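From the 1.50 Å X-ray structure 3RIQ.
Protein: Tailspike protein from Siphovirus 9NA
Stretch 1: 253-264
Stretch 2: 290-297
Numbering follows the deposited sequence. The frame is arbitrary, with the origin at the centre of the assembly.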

ATOM      1  N   ASN A 253      28.511  -4.057  11.539  1.00 13.78           N
ATOM      2  CA  ASN A 253      29.924  -4.291  11.849  1.00 14.52           C
ATOM      3  C   ASN A 253      30.193  -5.735  12.321  1.00 15.38           C
ATOM      4  O   ASN A 253      29.626  -6.631  11.771  1.00 15.18           O
ATOM      5  CB  ASN A 253      30.460  -3.223  12.811  1.00 15.81           C
ATOM      6  CG  ASN A 253      30.346  -1.788  12.251  1.00 16.18           C
ATOM      7  OD1 ASN A 253      29.786  -1.546  11.193  1.00 15.31           O
ATOM      8  ND2 ASN A 253      30.889  -0.838  12.989  1.00 19.62           N
ATOM      9  N   GLU A 254      31.039  -5.940  13.321  1.00 14.81           N
ATOM     10  CA  GLU A 254      31.513  -7.284  13.720  1.00 15.76           C
ATOM     11  C   GLU A 254      31.008  -7.644  15.112  1.00 15.70           C
ATOM     12  O   GLU A 254      30.803  -6.770  15.931  1.00 17.20           O
ATOM     13  CB  GLU A 254      33.053  -7.344  13.745  1.00 16.25           C
ATOM     14  CG  GLU A 254      33.738  -7.703  12.396  1.00 18.85           C
ATOM     15  CD  GLU A 254      33.754  -6.551  11.402  1.00 19.39           C
ATOM     16  OE1 GLU A 254      34.015  -5.386  11.811  1.00 23.98           O
ATOM     17  OE2 GLU A 254      33.567  -6.813  10.206  1.00 16.11           O
ATOM     18  N   ILE A 255      30.860  -8.946  15.378  1.00 15.25           N
ATOM     19  CA  ILE A 255      30.728  -9.482  16.748  1.00 15.75           C
ATOM     20  C   ILE A 255      31.810 -10.526  16.904  1.00 16.14           C
ATOM     21  O   ILE A 255      31.956 -11.421  16.044  1.00 16.08           O
ATOM     22  CB  ILE A 255      29.367 -10.165  16.996  1.00 15.68           C
ATOM     23  CG1 ILE A 255      28.241  -9.154  16.878  1.00 16.43           C
ATOM     24  CG2 ILE A 255      29.362 -10.798  18.418  1.00 16.26           C
ATOM     25  CD1 ILE A 255      26.841  -9.789  16.857  1.00 16.39           C
ATOM     26  N   GLY A 256      32.609 -10.390  17.975  1.00 16.43           N
ATOM     27  CA  GLY A 256      33.613 -11.395  18.301  1.00 15.96           C
ATOM     28  C   GLY A 256      34.670 -11.539  17.213  1.00 17.11           C
ATOM     29  O   GLY A 256      35.355 -12.561  17.139  1.00 18.00           O
ATOM     30  N   GLY A 257      34.782 -10.532  16.350  1.00 17.63           N
ATOM     31  CA  GLY A 257      35.727 -10.575  15.249  1.00 18.16           C
ATOM     32  C   GLY A 257      35.258 -11.023  13.878  1.00 18.04           C
ATOM     33  O   GLY A 257      36.073 -11.137  12.959  1.00 20.34           O
ATOM     34  N   ARG A 258      33.963 -11.284  13.715  1.00 15.52           N
ATOM     35  CA  ARG A 258      33.428 -11.633  12.374  1.00 15.32           C
ATOM     36  C   ARG A 258      32.269 -10.726  12.010  1.00 14.29           C
ATOM     37  O   ARG A 258      31.438 -10.388  12.876  1.00 15.44           O
ATOM     38  CB  ARG A 258      32.973 -13.098  12.318  1.00 15.70           C
ATOM     39  CG  ARG A 258      32.388 -13.497  10.945  1.00 15.82           C
ATOM     40  CD  ARG A 258      32.147 -14.965  10.750  1.00 16.99           C
ATOM     41  NE  ARG A 258      33.420 -15.644  10.616  1.00 18.98           N
ATOM     42  CZ  ARG A 258      33.893 -16.555  11.473  1.00 20.04           C
ATOM     43  NH1 ARG A 258      33.173 -16.938  12.520  1.00 20.35           N
ATOM     44  NH2 ARG A 258      35.095 -17.083  11.276  1.00 20.77           N
ATOM     45  N   SER A 259      32.183 -10.353  10.738  1.00 13.88           N
ATOM     46  CA  SER A 259      31.059  -9.520  10.288  1.00 13.30           C
ATOM     47  C   SER A 259      29.703 -10.129  10.670  1.00 13.76           C
ATOM     48  O   SER A 259      29.447 -11.317  10.397  1.00 13.74           O
ATOM     49  CB  SER A 259      31.100  -9.321   8.761  1.00 13.44           C
ATOM     50  OG  SER A 259      29.974  -8.534   8.364  1.00 13.92           O
ATOM     51  N   ALA A 260      28.854  -9.304  11.283  1.00 12.76           N
ATOM     52  CA  ALA A 260      27.535  -9.688  11.750  1.00 12.61           C
ATOM     53  C   ALA A 260      26.437  -9.092  10.864  1.00 12.28           C
ATOM     54  O   ALA A 260      25.260  -9.041  11.239  1.00 12.40           O
ATOM     55  CB  ALA A 260      27.362  -9.175  13.205  1.00 13.26           C
ATOM     56  N   ARG A 261      26.843  -8.586   9.710  1.00 12.41           N
ATOM     57  CA  ARG A 261      25.963  -7.867   8.783  1.00 12.67           C
ATOM     58  C   ARG A 261      24.977  -8.808   8.092  1.00 12.45           C
ATOM     59  O   ARG A 261      24.970 -10.011   8.338  1.00 13.46           O
ATOM     60  CB  ARG A 261      26.820  -7.123   7.767  1.00 12.47           C
ATOM     61  CG  ARG A 261      27.701  -6.036   8.425  1.00 12.29           C
ATOM     62  CD  ARG A 261      28.649  -5.478   7.379  1.00 13.44           C
ATOM     63  NE  ARG A 261      29.516  -4.390   7.861  1.00 13.47           N
ATOM     64  CZ  ARG A 261      30.709  -4.555   8.435  1.00 14.09           C
ATOM     65  NH1 ARG A 261      31.203  -5.781   8.656  1.00 14.06           N
ATOM     66  NH2 ARG A 261      31.423  -3.485   8.783  1.00 14.66           N
ATOM     67  N   ASN A 262      24.123  -8.256   7.231  1.00 11.34           N
ATOM     68  CA  ASN A 262      22.997  -8.997   6.658  1.00 11.12           C
ATOM     69  C   ASN A 262      22.665  -8.530   5.260  1.00 11.85           C
ATOM     70  O   ASN A 262      22.848  -7.354   4.957  1.00 13.02           O
ATOM     71  CB  ASN A 262      21.746  -8.852   7.544  1.00 11.76           C
ATOM     72  CG  ASN A 262      22.010  -9.265   8.969  1.00 10.81           C
ATOM     73  OD1 ASN A 262      21.811 -10.435   9.326  1.00 11.41           O
ATOM     74  ND2 ASN A 262      22.471  -8.308   9.809  1.00 12.64           N
ATOM     75  N   TYR A 263      22.120  -9.447   4.455  1.00 11.08           N
ATOM     76  CA  TYR A 263      21.877  -9.239   3.033  1.00 11.36           C
ATOM     77  C   TYR A 263      20.579  -9.833   2.580  1.00 11.08           C
ATOM     78  O   TYR A 263      20.132 -10.866   3.111  1.00 11.70           O
ATOM     79  CB  TYR A 263      22.996  -9.909   2.175  1.00 11.33           C
ATOM     80  CG  TYR A 263      24.334  -9.210   2.283  1.00 11.84           C
ATOM     81  CD1 TYR A 263      24.718  -8.241   1.347  1.00 12.32           C
ATOM     82  CD2 TYR A 263      25.220  -9.506   3.324  1.00 12.47           C
ATOM     83  CE1 TYR A 263      25.930  -7.565   1.457  1.00 12.98           C
ATOM     84  CE2 TYR A 263      26.442  -8.853   3.434  1.00 13.82           C
ATOM     85  CZ  TYR A 263      26.788  -7.872   2.490  1.00 13.01           C
ATOM     86  OH  TYR A 263      27.969  -7.216   2.592  1.00 15.33           O
ATOM     87  N   ARG A 264      19.951  -9.176   1.606  1.00 11.06           N
ATOM     88  CA  ARG A 264      18.868  -9.812   0.853  1.00 10.58           C
ATOM     89  C   ARG A 264      17.683 -10.341   1.681  1.00 11.01           C
ATOM     90  O   ARG A 264      17.209 -11.477   1.494  1.00 11.79           O
ATOM     91  CB  ARG A 264      19.451 -10.903  -0.083  1.00 11.08           C
ATOM     92  CG  ARG A 264      20.314 -10.249  -1.175  1.00 11.75           C
ATOM     93  CD  ARG A 264      20.902 -11.254  -2.159  1.00 12.00           C
ATOM     94  NE  ARG A 264      21.841 -12.205  -1.569  1.00 12.62           N
ATOM     95  CZ  ARG A 264      22.740 -12.905  -2.270  1.00 14.16           C
ATOM     96  NH1 ARG A 264      22.796 -12.788  -3.596  1.00 13.59           N
ATOM     97  NH2 ARG A 264      23.568 -13.733  -1.649  1.00 14.55           N
ATOM     98  N   THR A 290      36.197   0.607   9.417  1.00 23.59           N
ATOM     99  CA  THR A 290      37.189  -0.363   9.832  1.00 24.75           C
ATOM    100  C   THR A 290      37.059  -1.538   8.865  1.00 23.25           C
ATOM    101  O   THR A 290      35.955  -1.904   8.484  1.00 22.75           O
ATOM    102  CB  THR A 290      36.929  -0.873  11.264  1.00 26.32           C
ATOM    103  OG1 THR A 290      36.498   0.225  12.086  1.00 31.68           O
ATOM    104  CG2 THR A 290      38.188  -1.463  11.853  1.00 28.64           C
ATOM    105  N   GLU A 291      38.169  -2.136   8.464  1.00 21.79           N
ATOM    106  CA  GLU A 291      38.101  -3.256   7.524  1.00 21.25           C
ATOM    107  C   GLU A 291      37.116  -4.339   7.992  1.00 21.13           C
ATOM    108  O   GLU A 291      37.015  -4.665   9.200  1.00 21.15           O
ATOM    109  CB  GLU A 291      39.492  -3.857   7.291  1.00 21.50           C
ATOM    110  CG  GLU A 291      39.485  -4.902   6.216  1.00 21.77           C
ATOM    111  CD  GLU A 291      39.150  -4.322   4.849  1.00 23.18           C
ATOM    112  OE1 GLU A 291      40.089  -3.987   4.099  1.00 26.27           O
ATOM    113  OE2 GLU A 291      37.950  -4.174   4.537  1.00 21.19           O
ATOM    114  N   ARG A 292      36.349  -4.855   7.036  1.00 19.35           N
ATOM    115  CA  ARG A 292      35.368  -5.873   7.344  1.00 19.03           C
ATOM    116  C   ARG A 292      36.025  -7.245   7.371  1.00 19.40           C
ATOM    117  O   ARG A 292      36.992  -7.499   6.639  1.00 20.25           O
ATOM    118  CB  ARG A 292      34.274  -5.810   6.291  1.00 18.33           C
ATOM    119  CG  ARG A 292      33.696  -4.392   6.133  1.00 16.31           C
ATOM    120  CD  ARG A 292      32.302  -4.431   5.448  1.00 13.62           C
ATOM    121  NE  ARG A 292      31.820  -3.085   5.044  1.00 14.56           N
ATOM    122  CZ  ARG A 292      32.182  -2.429   3.932  1.00 13.06           C
ATOM    123  NH1 ARG A 292      33.036  -2.991   3.066  1.00 14.75           N
ATOM    124  NH2 ARG A 292      31.647  -1.215   3.643  1.00 14.98           N
ATOM    125  N   VAL A 293      35.516  -8.109   8.240  1.00 18.30           N
ATOM    126  CA  VAL A 293      36.068  -9.444   8.378  1.00 17.65           C
ATOM    127  C   VAL A 293      35.046 -10.475   7.899  1.00 16.71           C
ATOM    128  O   VAL A 293      33.931 -10.549   8.430  1.00 16.32           O
ATOM    129  CB  VAL A 293      36.466  -9.737   9.853  1.00 18.71           C
ATOM    130  CG1 VAL A 293      37.129 -11.082   9.930  1.00 19.29           C
ATOM    131  CG2 VAL A 293      37.428  -8.659  10.386  1.00 20.73           C
ATOM    132  N   ASP A 294      35.443 -11.288   6.916  1.00 16.98           N
ATOM    133  CA  ASP A 294      34.582 -12.320   6.298  1.00 16.20           C
ATOM    134  C   ASP A 294      33.326 -11.632   5.685  1.00 16.04           C
ATOM    135  O   ASP A 294      32.168 -12.034   5.887  1.00 16.02           O
ATOM    136  CB  ASP A 294      34.211 -13.434   7.295  1.00 15.98           C
ATOM    137  CG  ASP A 294      35.420 -14.205   7.797  1.00 17.62           C
ATOM    138  OD1 ASP A 294      36.402 -14.389   7.027  1.00 20.89           O
ATOM    139  OD2 ASP A 294      35.391 -14.628   8.965  1.00 19.29           O
ATOM    140  N   ASP A 295      33.590 -10.552   4.948  1.00 16.14           N
ATOM    141  CA  ASP A 295      32.568  -9.785   4.261  1.00 16.60           C
ATOM    142  C   ASP A 295      33.316  -9.018   3.173  1.00 15.89           C
ATOM    143  O   ASP A 295      34.566  -9.094   3.063  1.00 17.50           O
ATOM    144  CB  ASP A 295      31.850  -8.826   5.239  1.00 16.68           C
ATOM    145  CG  ASP A 295      30.402  -8.557   4.860  1.00 15.47           C
ATOM    146  OD1 ASP A 295      30.105  -8.460   3.660  1.00 16.48           O
ATOM    147  OD2 ASP A 295      29.557  -8.424   5.790  1.00 14.92           O
ATOM    148  N   TYR A 296      32.594  -8.236   2.377  1.00 16.45           N
ATOM    149  CA  TYR A 296      33.272  -7.406   1.379  1.00 16.31           C
ATOM    150  C   TYR A 296      34.249  -6.417   2.018  1.00 16.95           C
ATOM    151  O   TYR A 296      33.960  -5.826   3.072  1.00 17.37           O
ATOM    152  CB  TYR A 296      32.265  -6.589   0.568  1.00 16.37           C
ATOM    153  CG  TYR A 296      31.355  -7.396  -0.334  1.00 16.08           C
ATOM    154  CD1 TYR A 296      31.834  -7.970  -1.521  1.00 17.05           C
ATOM    155  CD2 TYR A 296      30.021  -7.590  -0.007  1.00 15.59           C
ATOM    156  CE1 TYR A 296      31.010  -8.697  -2.368  1.00 18.03           C
ATOM    157  CE2 TYR A 296      29.178  -8.326  -0.854  1.00 19.23           C
ATOM    158  CZ  TYR A 296      29.686  -8.882  -2.026  1.00 18.97           C
ATOM    159  OH  TYR A 296      28.866  -9.626  -2.863  1.00 22.91           O
ATOM    160  N   THR A 297      35.404  -6.237   1.376  1.00 17.65           N
ATOM    161  CA  THR A 297      36.405  -5.289   1.868  1.00 17.81           C
ATOM    162  C   THR A 297      35.981  -3.824   1.634  1.00 18.38           C
ATOM    163  O   THR A 297      35.099  -3.549   0.796  1.00 17.89           O
ATOM    164  CB  THR A 297      37.770  -5.510   1.201  1.00 18.22           C
ATOM    165  OG1 THR A 297      37.665  -5.205  -0.185  1.00 20.03           O
ATOM    166  CG2 THR A 297      38.222  -6.959   1.365  1.00 19.62           C
TER
HETATM  167  O   HOH W   1      34.048  -3.503   9.961  1.00 19.42           O

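Two arginines lie against each other at the heart of this contact: CD of Arg292 sits over one face of the Arg261 guanidinium, 3.4 Å from its CZ, and Arg261 NH2 comes within 3.8 Å of Arg292 NE. The pairing illustrates a general principle, that like charges can be packed together when surrounding acceptors compensate them. Arg261 NH1 donates both to Glu254 OE2, in a salt bridge of 3.0 Å, and to Ser259 OG, also at 3.0 Å, while NH2 donates to water 1 at 2.9 Å. Arg292 NH1 finds its own acceptor in Tyr296 O, 3.0 Å away.

Two of these acceptors, Glu254 OE2 and Ser259 OG, also take part in joining the stretches. Glu254 OE2, besides meeting Arg261, takes a hydrogen bond from Val293 N at 3.1 Å. Ser259 OG, an acceptor toward Arg261, is a donor toward Asp295 OD2 at 2.6 Å; a hydroxyl suits a place that demands both roles. The other carboxylate oxygen of Asp295, OD1, receives Tyr263 OH at 2.7 Å and Tyr296 N at 2.8 Å, so one short acidic side chain serves both buried hydroxyls of stretch 1.

Backbone joins backbone where Ser259 N donates to Val293 O at 2.9 Å. Just before it, a type I' turn from Ile255 to Arg258 reverses the chain, with glycines at its two central positions, where phi is positive. Beside the turn, CG1 of Val293 reaches 3.2 Å from Gly257 O. Arg258 starts sideways, yet its long side chain brings NE to Asp294 OD2 at 2.8 Å, a salt bridge made near the guanidinium plane.

At the far end the contact becomes partly apolar: Tyr263 CE1 lies 4.1 Å from Tyr296 CE2. Counting both sides, 493 Å² is buried between the stretches, within which single polar atoms such as Glu254 OE2, Ser259 OG and Asp295 OD1 each serve two or more partners.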